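Local coordinates for uncharacterized protein (Bacteroides caccae, PDB 3NO2) that is of unknown function but folds as a six-bladed beta-propeller, a scaffold that in other propellers often carries a binding site near its central channel, at residues Ile27-Tyr31 and Lys59-Arg63; Gly36-Ser41 and Phe52-Lys56; Tyr227-Gly233 and Met267-Ile271. All coordinates share one frame. Numbering follows the deposited sequence.

Interaction 1: Ile27-Tyr31 and Lys59-Arg63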
loop_
_atom_site.group_PDB
_atom_site.type_symbol
_atom_site.label_atom_id
_atom_site.label_comp_id
_atom_site.label_asym_id
_atom_site.label_seq_id
_atom_site.Cartn_x
_atom_site.Cartn_y
_atom_site.Cartn_z
ATOM N N ILE A 27 12.258 -15.596 5.262
ATOM C CA ILE A 27 10.826 -15.878 4.988
ATOM C C ILE A 27 10.420 -17.080 5.857
ATOM O O ILE A 27 11.017 -18.185 5.725
ATOM C CB ILE A 27 10.595 -16.160 3.505
ATOM C CG1 ILE A 27 10.793 -14.875 2.713
ATOM C CG2 ILE A 27 9.162 -16.725 3.266
ATOM C CD1 ILE A 27 10.637 -15.020 1.178
ATOM N N VAL A 28 9.471 -16.890 6.770
ATOM C CA VAL A 28 9.043 -17.958 7.660
ATOM C C VAL A 28 7.690 -18.560 7.271
ATOM O O VAL A 28 7.279 -19.556 7.864
ATOM C CB VAL A 28 9.050 -17.510 9.117
ATOM C CG1 VAL A 28 10.499 -17.102 9.534
ATOM C CG2 VAL A 28 8.041 -16.402 9.394
ATOM N N TRP A 29 6.995 -17.960 6.310
ATOM C CA TRP A 29 5.660 -18.393 5.894
ATOM C C TRP A 29 5.378 -17.764 4.550
ATOM O O TRP A 29 5.791 -16.600 4.303
ATOM C CB TRP A 29 4.658 -17.862 6.894
ATOM C CG TRP A 29 3.170 -18.083 6.605
ATOM C CD1 TRP A 29 2.393 -19.098 7.068
ATOM C CD2 TRP A 29 2.301 -17.216 5.868
ATOM N NE1 TRP A 29 1.084 -18.922 6.641
ATOM C CE2 TRP A 29 1.006 -17.777 5.902
ATOM C CE3 TRP A 29 2.493 -16.043 5.163
ATOM C CZ2 TRP A 29 -0.092 -17.164 5.277
ATOM C CZ3 TRP A 29 1.395 -15.435 4.530
ATOM C CH2 TRP A 29 0.142 -16.001 4.594
ATOM N N GLU A 30 4.777 -18.535 3.639
ATOM C CA GLU A 30 4.280 -18.032 2.353
ATOM C C GLU A 30 2.841 -18.498 2.111
ATOM O O GLU A 30 2.331 -19.468 2.744
ATOM C CB GLU A 30 5.145 -18.459 1.148
ATOM C CG GLU A 30 6.518 -17.812 1.125
ATOM C CD GLU A 30 7.364 -18.147 -0.092
ATOM O OE1 GLU A 30 7.039 -19.126 -0.817
ATOM O OE2 GLU A 30 8.370 -17.424 -0.329
ATOM N N TYR A 31 2.188 -17.793 1.195
ATOM C CA TYR A 31 0.867 -18.193 0.700
ATOM C C TYR A 31 0.813 -17.847 -0.780
ATOM O O TYR A 31 1.245 -16.757 -1.194
ATOM C CB TYR A 31 -0.208 -17.445 1.477
ATOM C CG TYR A 31 -1.642 -17.810 1.157
ATOM C CD1 TYR A 31 -2.342 -17.180 0.133
ATOM C CD2 TYR A 31 -2.301 -18.805 1.870
ATOM C CE1 TYR A 31 -3.645 -17.499 -0.168
ATOM C CE2 TYR A 31 -3.635 -19.147 1.581
ATOM C CZ TYR A 31 -4.305 -18.484 0.546
ATOM O OH TYR A 31 -5.618 -18.775 0.251
ATOM N N LYS A 59 -9.372 -10.975 0.015
ATOM C CA LYS A 59 -9.786 -12.014 0.941
ATOM C C LYS A 59 -9.053 -11.921 2.254
ATOM O O LYS A 59 -7.958 -11.322 2.331
ATOM C CB LYS A 59 -9.678 -13.385 0.372
ATOM C CG LYS A 59 -8.272 -13.888 0.132
ATOM C CD LYS A 59 -8.253 -15.348 -0.337
ATOM C CE LYS A 59 -8.875 -15.515 -1.735
ATOM N NZ LYS A 59 -9.001 -16.943 -2.104
HETATM N N MSE A 60 -9.648 -12.483 3.297
HETATM C CA MSE A 60 -9.024 -12.623 4.614
HETATM C C MSE A 60 -8.827 -14.119 4.900
HETATM O O MSE A 60 -9.732 -14.919 4.650
HETATM C CB MSE A 60 -9.873 -11.932 5.699
HETATM C CG MSE A 60 -9.191 -11.885 7.050
HETATM SE SE MSE A 60 -10.111 -10.894 8.409
HETATM C CE MSE A 60 -9.450 -9.195 7.980
ATOM N N ILE A 61 -7.647 -14.458 5.411
ATOM C CA ILE A 61 -7.268 -15.820 5.758
ATOM C C ILE A 61 -6.724 -15.821 7.179
ATOM O O ILE A 61 -6.261 -14.813 7.717
ATOM C CB ILE A 61 -6.233 -16.414 4.779
ATOM C CG1 ILE A 61 -4.922 -15.610 4.764
ATOM C CG2 ILE A 61 -6.811 -16.445 3.359
ATOM C CD1 ILE A 61 -3.778 -16.249 3.939
ATOM N N THR A 62 -6.726 -17.012 7.770
ATOM C CA THR A 62 -6.071 -17.213 9.048
ATOM C C THR A 62 -4.621 -17.388 8.826
ATOM O O THR A 62 -4.171 -17.711 7.744
ATOM C CB THR A 62 -6.664 -18.463 9.752
ATOM O OG1 THR A 62 -6.330 -19.633 8.996
ATOM C CG2 THR A 62 -8.182 -18.389 9.981
ATOM N N ARG A 63 -3.869 -17.316 9.934
ATOM C CA ARG A 63 -2.482 -17.481 9.881
ATOM C C ARG A 63 -2.099 -18.870 9.411
ATOM O O ARG A 63 -1.037 -19.038 8.844
ATOM C CB ARG A 63 -1.879 -17.140 11.254
ATOM C CG ARG A 63 -0.395 -17.204 11.344
ATOM C CD ARG A 63 0.346 -16.266 10.364
ATOM N NE ARG A 63 1.779 -16.324 10.654
ATOM C CZ ARG A 63 2.558 -17.367 10.383
ATOM N NH1 ARG A 63 2.062 -18.454 9.793
ATOM N NH2 ARG A 63 3.848 -17.324 10.705
HETATM O O HOH W 1 -6.501 -18.122 -2.295
#
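Neighbouring blades of a beta-propeller meet face to face through side chains rather than by sharing a sheet, as the seam between the first two blades illustrates. The segment axes of 27-31 and 59-61, within strands 26-32 and 57-61, lie 12.0 Å apart, too far for backbone pairing, with N-to-C directions 143° apart. Ile-61 reaches into the gap: its CD1 lies 3.7 Å from the centroid of the Tyr-31 ring, a CH-pi contact over the face, and 4.0 Å from CH2 at the edge of Trp-29. On the Trp-29 face, Arg-63 forms a cation-pi pair, CZ standing 4.1 Å from the five-membered ring centroid; its charge is also met by the C-terminal carboxylate of Glu-276. A water bridges Tyr-31 OH and Lys-59 NZ, 2.8 Å from each, while Lys-59 forms a salt bridge with Glu-67. A classic beta bulge sets Val-28 and Trp-29 opposite Ile-19 of strand 16-21; Trp-29, Ile-61 and Arg-63 touch Ile-50 of strand 50-53, and Arg-63 also reaches Ile-19.

Interaction 2: Gly36-Ser41 and Phe52-Lys56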
loop_
_atom_site.group_PDB
_atom_site.type_symbol
_atom_site.label_atom_id
_atom_site.label_comp_id
_atom_site.label_asym_id
_atom_site.label_seq_id
_atom_site.Cartn_x
_atom_site.Cartn_y
_atom_site.Cartn_z
ATOM N N GLY A 36 -2.858 -14.566 -12.919
ATOM C CA GLY A 36 -3.635 -13.363 -13.155
ATOM C C GLY A 36 -3.819 -12.485 -11.919
ATOM O O GLY A 36 -4.357 -11.360 -12.026
ATOM N N TRP A 37 -3.409 -12.971 -10.750
ATOM C CA TRP A 37 -3.528 -12.185 -9.529
ATOM C C TRP A 37 -2.382 -11.176 -9.425
ATOM O O TRP A 37 -1.286 -11.399 -9.929
ATOM C CB TRP A 37 -3.559 -13.104 -8.299
ATOM C CG TRP A 37 -4.831 -13.868 -8.130
ATOM C CD1 TRP A 37 -5.808 -14.068 -9.086
ATOM C CD2 TRP A 37 -5.255 -14.610 -6.982
ATOM N NE1 TRP A 37 -6.798 -14.853 -8.596
ATOM C CE2 TRP A 37 -6.501 -15.187 -7.304
ATOM C CE3 TRP A 37 -4.750 -14.799 -5.691
ATOM C CZ2 TRP A 37 -7.224 -15.974 -6.387
ATOM C CZ3 TRP A 37 -5.467 -15.574 -4.804
ATOM C CH2 TRP A 37 -6.687 -16.143 -5.142
ATOM N N GLU A 38 -2.649 -10.033 -8.825
ATOM C CA GLU A 38 -1.667 -9.000 -8.600
ATOM C C GLU A 38 -1.936 -8.450 -7.223
ATOM O O GLU A 38 -3.040 -7.917 -7.002
ATOM C CB GLU A 38 -1.762 -7.863 -9.625
ATOM C CG GLU A 38 -0.702 -6.792 -9.454
ATOM C CD GLU A 38 -0.909 -5.511 -10.197
ATOM O OE1 GLU A 38 -2.041 -5.186 -10.638
ATOM O OE2 GLU A 38 0.095 -4.741 -10.282
ATOM N N CYS A 39 -0.974 -8.554 -6.305
ATOM C CA CYS A 39 -1.117 -8.088 -4.931
ATOM C C CYS A 39 -0.313 -6.836 -4.674
ATOM O O CYS A 39 0.919 -6.853 -4.685
ATOM C CB CYS A 39 -0.709 -9.160 -3.932
ATOM S SG CYS A 39 -0.776 -8.593 -2.228
ATOM N N ASN A 40 -1.041 -5.725 -4.488
ATOM C CA ASN A 40 -0.468 -4.431 -4.065
ATOM C C ASN A 40 -0.865 -3.984 -2.679
ATOM O O ASN A 40 -0.467 -2.892 -2.295
ATOM C CB ASN A 40 -0.800 -3.341 -5.090
ATOM C CG ASN A 40 -0.000 -3.499 -6.379
ATOM O OD1 ASN A 40 1.262 -3.420 -6.349
ATOM N ND2 ASN A 40 -0.682 -3.685 -7.513
ATOM N N SER A 41 -1.626 -4.804 -1.953
ATOM C CA SER A 41 -2.033 -4.520 -0.591
ATOM C C SER A 41 -2.103 -5.804 0.247
ATOM O O SER A 41 -2.832 -6.740 -0.087
ATOM C CB SER A 41 -3.432 -3.903 -0.547
ATOM O OG SER A 41 -3.404 -2.595 -1.154
ATOM N N PHE A 52 -5.597 -9.507 2.116
ATOM C CA PHE A 52 -4.863 -9.055 0.932
ATOM C C PHE A 52 -5.782 -8.841 -0.221
ATOM O O PHE A 52 -6.787 -9.548 -0.377
ATOM C CB PHE A 52 -3.691 -10.014 0.567
ATOM C CG PHE A 52 -4.084 -11.397 0.115
ATOM C CD1 PHE A 52 -4.385 -12.395 1.030
ATOM C CD2 PHE A 52 -4.155 -11.681 -1.211
ATOM C CE1 PHE A 52 -4.721 -13.658 0.579
ATOM C CE2 PHE A 52 -4.496 -12.941 -1.665
ATOM C CZ PHE A 52 -4.799 -13.923 -0.765
ATOM N N SER A 53 -5.391 -7.927 -1.105
ATOM C CA SER A 53 -6.029 -7.774 -2.406
ATOM C C SER A 53 -5.207 -8.491 -3.445
ATOM O O SER A 53 -3.967 -8.640 -3.331
ATOM C CB SER A 53 -6.246 -6.323 -2.824
ATOM O OG SER A 53 -5.032 -5.622 -2.927
ATOM N N TYR A 54 -5.894 -8.919 -4.492
ATOM C CA TYR A 54 -5.260 -9.699 -5.531
ATOM C C TYR A 54 -5.765 -9.403 -6.941
ATOM O O TYR A 54 -5.589 -10.208 -7.865
ATOM C CB TYR A 54 -5.296 -11.185 -5.199
ATOM C CG TYR A 54 -6.656 -11.830 -5.048
ATOM C CD1 TYR A 54 -7.284 -12.399 -6.134
ATOM C CD2 TYR A 54 -7.262 -11.961 -3.813
ATOM C CE1 TYR A 54 -8.511 -13.032 -6.016
ATOM C CE2 TYR A 54 -8.510 -12.605 -3.681
ATOM C CZ TYR A 54 -9.115 -13.113 -4.797
ATOM O OH TYR A 54 -10.318 -13.778 -4.715
ATOM N N SER A 55 -6.353 -8.209 -7.099
ATOM C CA SER A 55 -6.863 -7.688 -8.384
ATOM C C SER A 55 -8.194 -8.282 -8.744
ATOM O O SER A 55 -9.195 -7.570 -8.929
ATOM C CB SER A 55 -5.837 -7.780 -9.529
ATOM O OG SER A 55 -6.250 -6.894 -10.576
ATOM N N LYS A 56 -8.286 -9.601 -8.767
ATOM C CA LYS A 56 -9.574 -10.267 -8.993
ATOM C C LYS A 56 -10.456 -10.265 -7.757
ATOM O O LYS A 56 -11.639 -10.612 -7.855
ATOM C CB LYS A 56 -9.352 -11.709 -9.498
ATOM C CG LYS A 56 -8.585 -11.799 -10.813
ATOM C CD LYS A 56 -9.182 -10.981 -11.909
ATOM C CE LYS A 56 -8.566 -11.268 -13.279
ATOM N NZ LYS A 56 -7.144 -11.018 -13.348
HETATM O O HOH W 2 -3.769 -5.783 -5.446
HETATM O O HOH W 3 -3.962 -6.536 -12.030
#
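Backbone polar groups in a loop tend to find partners, and Gly-36 to Ser-41, leading into the second blade, mostly does so against Phe-52 to Lys-56. Two main-chain hydrogen bonds join them: Ser-53 N to Ser-41 O (3.0 Å) and Glu-38 N to Tyr-54 O (3.1 Å). One water receives Asn-40 N at 2.9 Å, donates to Glu-38 O at 2.7 Å and meets Ser-53 OG at 2.8 Å; a second links Glu-38 OE1 and Ser-55 OG, 2.7 Å from each. Lys-56 NZ gives Gly-36 O a weak bond of 3.1 Å. Asn-40 ND2 donates to Glu-38 OE2 (3.1 Å) and to Gln-80; Glu-38 also binds Ser-12, Gln-80 and a citrate probably from the crystallisation liquor. Ser-41 OG pairs with Gln-80 O, Tyr-54 OH with Asn-70, Asn-40 OD1 with Ser-269; Ser-41 N is buried without a partner. The six-membered ring of Trp-37 stacks on Tyr-54, centroids 3.6 Å and planes 28° apart. Cys-39 and Phe-52 touch Ile-17 of strand 16-21, Ser-41 and Ser-53 Ala-82 of strand 78-84.

Interaction 3: Tyr227-Gly233 and Met267-Ile271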
loop_
_atom_site.group_PDB
_atom_site.type_symbol
_atom_site.label_atom_id
_atom_site.label_comp_id
_atom_site.label_asym_id
_atom_site.label_seq_id
_atom_site.Cartn_x
_atom_site.Cartn_y
_atom_site.Cartn_z
ATOM N N TYR A 227 9.239 2.561 6.956
ATOM C CA TYR A 227 9.493 1.571 5.911
ATOM C C TYR A 227 9.108 2.130 4.570
ATOM O O TYR A 227 8.040 2.758 4.435
ATOM C CB TYR A 227 8.713 0.266 6.135
ATOM C CG TYR A 227 9.101 -0.550 7.347
ATOM C CD1 TYR A 227 10.386 -0.991 7.563
ATOM C CD2 TYR A 227 8.139 -0.948 8.245
ATOM C CE1 TYR A 227 10.705 -1.739 8.691
ATOM C CE2 TYR A 227 8.459 -1.685 9.366
ATOM C CZ TYR A 227 9.732 -2.086 9.578
ATOM O OH TYR A 227 10.061 -2.861 10.703
ATOM N N ILE A 228 9.946 1.869 3.573
ATOM C CA ILE A 228 9.686 2.240 2.180
ATOM C C ILE A 228 9.824 0.984 1.346
ATOM O O ILE A 228 10.886 0.358 1.296
ATOM C CB ILE A 228 10.658 3.317 1.683
ATOM C CG1 ILE A 228 10.648 4.537 2.587
ATOM C CG2 ILE A 228 10.351 3.651 0.213
ATOM C CD1 ILE A 228 11.781 5.542 2.274
ATOM N N CYS A 229 8.759 0.623 0.637
ATOM C CA CYS A 229 8.742 -0.456 -0.327
ATOM C C CYS A 229 9.278 0.099 -1.669
ATOM O O CYS A 229 8.679 0.986 -2.261
ATOM C CB CYS A 229 7.363 -1.047 -0.513
ATOM S SG CYS A 229 6.660 -1.760 0.995
ATOM N N ASN A 230 10.452 -0.396 -2.054
ATOM C CA ASN A 230 11.222 0.152 -3.167
ATOM C C ASN A 230 11.117 -0.745 -4.386
ATOM O O ASN A 230 11.995 -1.549 -4.673
ATOM C CB ASN A 230 12.689 0.268 -2.719
ATOM C CG ASN A 230 13.541 1.070 -3.666
ATOM O OD1 ASN A 230 13.027 1.937 -4.373
ATOM N ND2 ASN A 230 14.851 0.776 -3.735
ATOM N N TRP A 231 9.979 -0.646 -5.081
ATOM C CA TRP A 231 9.575 -1.641 -6.065
ATOM C C TRP A 231 10.299 -1.383 -7.389
ATOM O O TRP A 231 10.289 -0.254 -7.920
ATOM C CB TRP A 231 8.044 -1.567 -6.212
ATOM C CG TRP A 231 7.432 -2.637 -7.086
ATOM C CD1 TRP A 231 7.095 -3.911 -6.721
ATOM C CD2 TRP A 231 7.064 -2.527 -8.462
ATOM N NE1 TRP A 231 6.555 -4.585 -7.767
ATOM C CE2 TRP A 231 6.508 -3.761 -8.847
ATOM C CE3 TRP A 231 7.104 -1.495 -9.381
ATOM C CZ2 TRP A 231 6.019 -3.983 -10.116
ATOM C CZ3 TRP A 231 6.610 -1.731 -10.685
ATOM C CH2 TRP A 231 6.101 -2.944 -11.023
ATOM N N GLN A 232 10.883 -2.431 -7.925
ATOM C CA GLN A 232 11.835 -2.333 -9.021
ATOM C C GLN A 232 11.305 -2.807 -10.378
ATOM O O GLN A 232 12.082 -2.937 -11.335
ATOM C CB GLN A 232 13.136 -3.052 -8.660
ATOM C CG GLN A 232 13.815 -2.335 -7.455
ATOM C CD GLN A 232 14.910 -3.120 -6.800
ATOM O OE1 GLN A 232 15.725 -3.750 -7.462
ATOM N NE2 GLN A 232 14.973 -3.028 -5.458
ATOM N N GLY A 233 10.017 -2.979 -10.516
ATOM C CA GLY A 233 9.455 -3.583 -11.735
ATOM C C GLY A 233 9.372 -2.678 -12.937
ATOM O O GLY A 233 9.002 -3.179 -14.018
HETATM N N MSE A 267 9.547 -8.905 -5.599
HETATM C CA MSE A 267 9.333 -7.479 -5.615
HETATM C C MSE A 267 8.226 -7.118 -4.632
HETATM O O MSE A 267 7.159 -7.725 -4.618
HETATM C CB MSE A 267 8.990 -7.023 -7.002
HETATM C CG MSE A 267 10.075 -7.339 -8.023
HETATM SE SE MSE A 267 9.888 -6.419 -9.694
HETATM C CE MSE A 267 8.424 -7.405 -10.262
ATOM N N ILE A 268 8.513 -6.206 -3.721
ATOM C CA ILE A 268 7.627 -5.805 -2.639
ATOM C C ILE A 268 7.055 -4.427 -2.926
ATOM O O ILE A 268 7.774 -3.449 -3.163
ATOM C CB ILE A 268 8.396 -5.804 -1.315
ATOM C CG1 ILE A 268 8.823 -7.227 -0.942
ATOM C CG2 ILE A 268 7.521 -5.191 -0.190
ATOM C CD1 ILE A 268 9.813 -7.298 0.248
ATOM N N SER A 269 5.716 -4.316 -2.879
ATOM C CA SER A 269 5.034 -3.028 -2.973
ATOM C C SER A 269 4.180 -2.727 -1.753
ATOM O O SER A 269 3.683 -1.612 -1.632
ATOM C CB SER A 269 4.197 -2.877 -4.236
ATOM O OG SER A 269 3.185 -3.866 -4.285
ATOM N N THR A 270 4.033 -3.686 -0.826
ATOM C CA THR A 270 3.157 -3.535 0.329
ATOM C C THR A 270 3.745 -4.272 1.525
ATOM O O THR A 270 4.356 -5.338 1.382
ATOM C CB THR A 270 1.712 -3.985 -0.018
ATOM O OG1 THR A 270 0.844 -3.906 1.125
ATOM C CG2 THR A 270 1.641 -5.401 -0.583
ATOM N N ILE A 271 3.488 -3.720 2.706
ATOM C CA ILE A 271 4.021 -4.245 3.971
ATOM C C ILE A 271 3.075 -3.959 5.104
ATOM O O ILE A 271 2.453 -2.905 5.123
ATOM C CB ILE A 271 5.402 -3.620 4.266
ATOM C CG1 ILE A 271 6.040 -4.184 5.514
ATOM C CG2 ILE A 271 5.326 -2.089 4.372
ATOM C CD1 ILE A 271 7.551 -3.920 5.595
#
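In a beta-propeller, the last blade must fit against the one that closes the ring. Tyr-227 to Gly-233 belongs to the sixth blade, and Met-267 to Ile-271 leads into the strand that completes the first. These two segments meet by packing alone; the polar tie between the blades is Gln-217, whose OE1 bonds Thr-270 OG1 and Ile-271 N. The central bump is Cys-229, whose SG drops between two isoleucines, 3.7 Å from Ile-268 CG2 and 3.6 Å from Ile-271 CG2. A classic beta bulge at Ser-269 and Thr-270, both opposite Gly-10, interrupts regular pairing beside this hollow. Farther along, Ile-271 CD1 sits over the Tyr-227 ring, 4.3 Å from its centroid, in a CH-pi contact. At the other end the Trp-231 indole, its NE1 hydrogen-bonded to Ser-12 O and its side chain about 4 Å from a citrate probably from the crystallisation liquor, packs against selenomethionine Met-267 in a Met-aromatic contact, SE being 4.6 Å from the five-membered ring centroid. Gly-233 CA lies 3.5 Å from Met-267 SE.

In the fold
Taken together, the three contacts show how a propeller ring is assembled and closed. Interaction 2 opens and shuts between the two segments of interaction 1; interaction 3 follows later in the chain, its second segment close to the C-terminus. Between centres, interactions 1 and 2 are 14 Å apart, 1 and 3 18 Å, 2 and 3 14 Å. Strands 50-53 and 57-61 are neighbours in the second blade, so interactions 1 and 2 touch there. Interactions 1 and 3 share the first blade through its outermost strands, 26-32 and 270-274, without touching. A hydrogen bond of 2.9 Å between Asn-40 OD1 and Ser-269 OG links interactions 2 and 3. The first blade, built from both chain ends, thus meets both its neighbours.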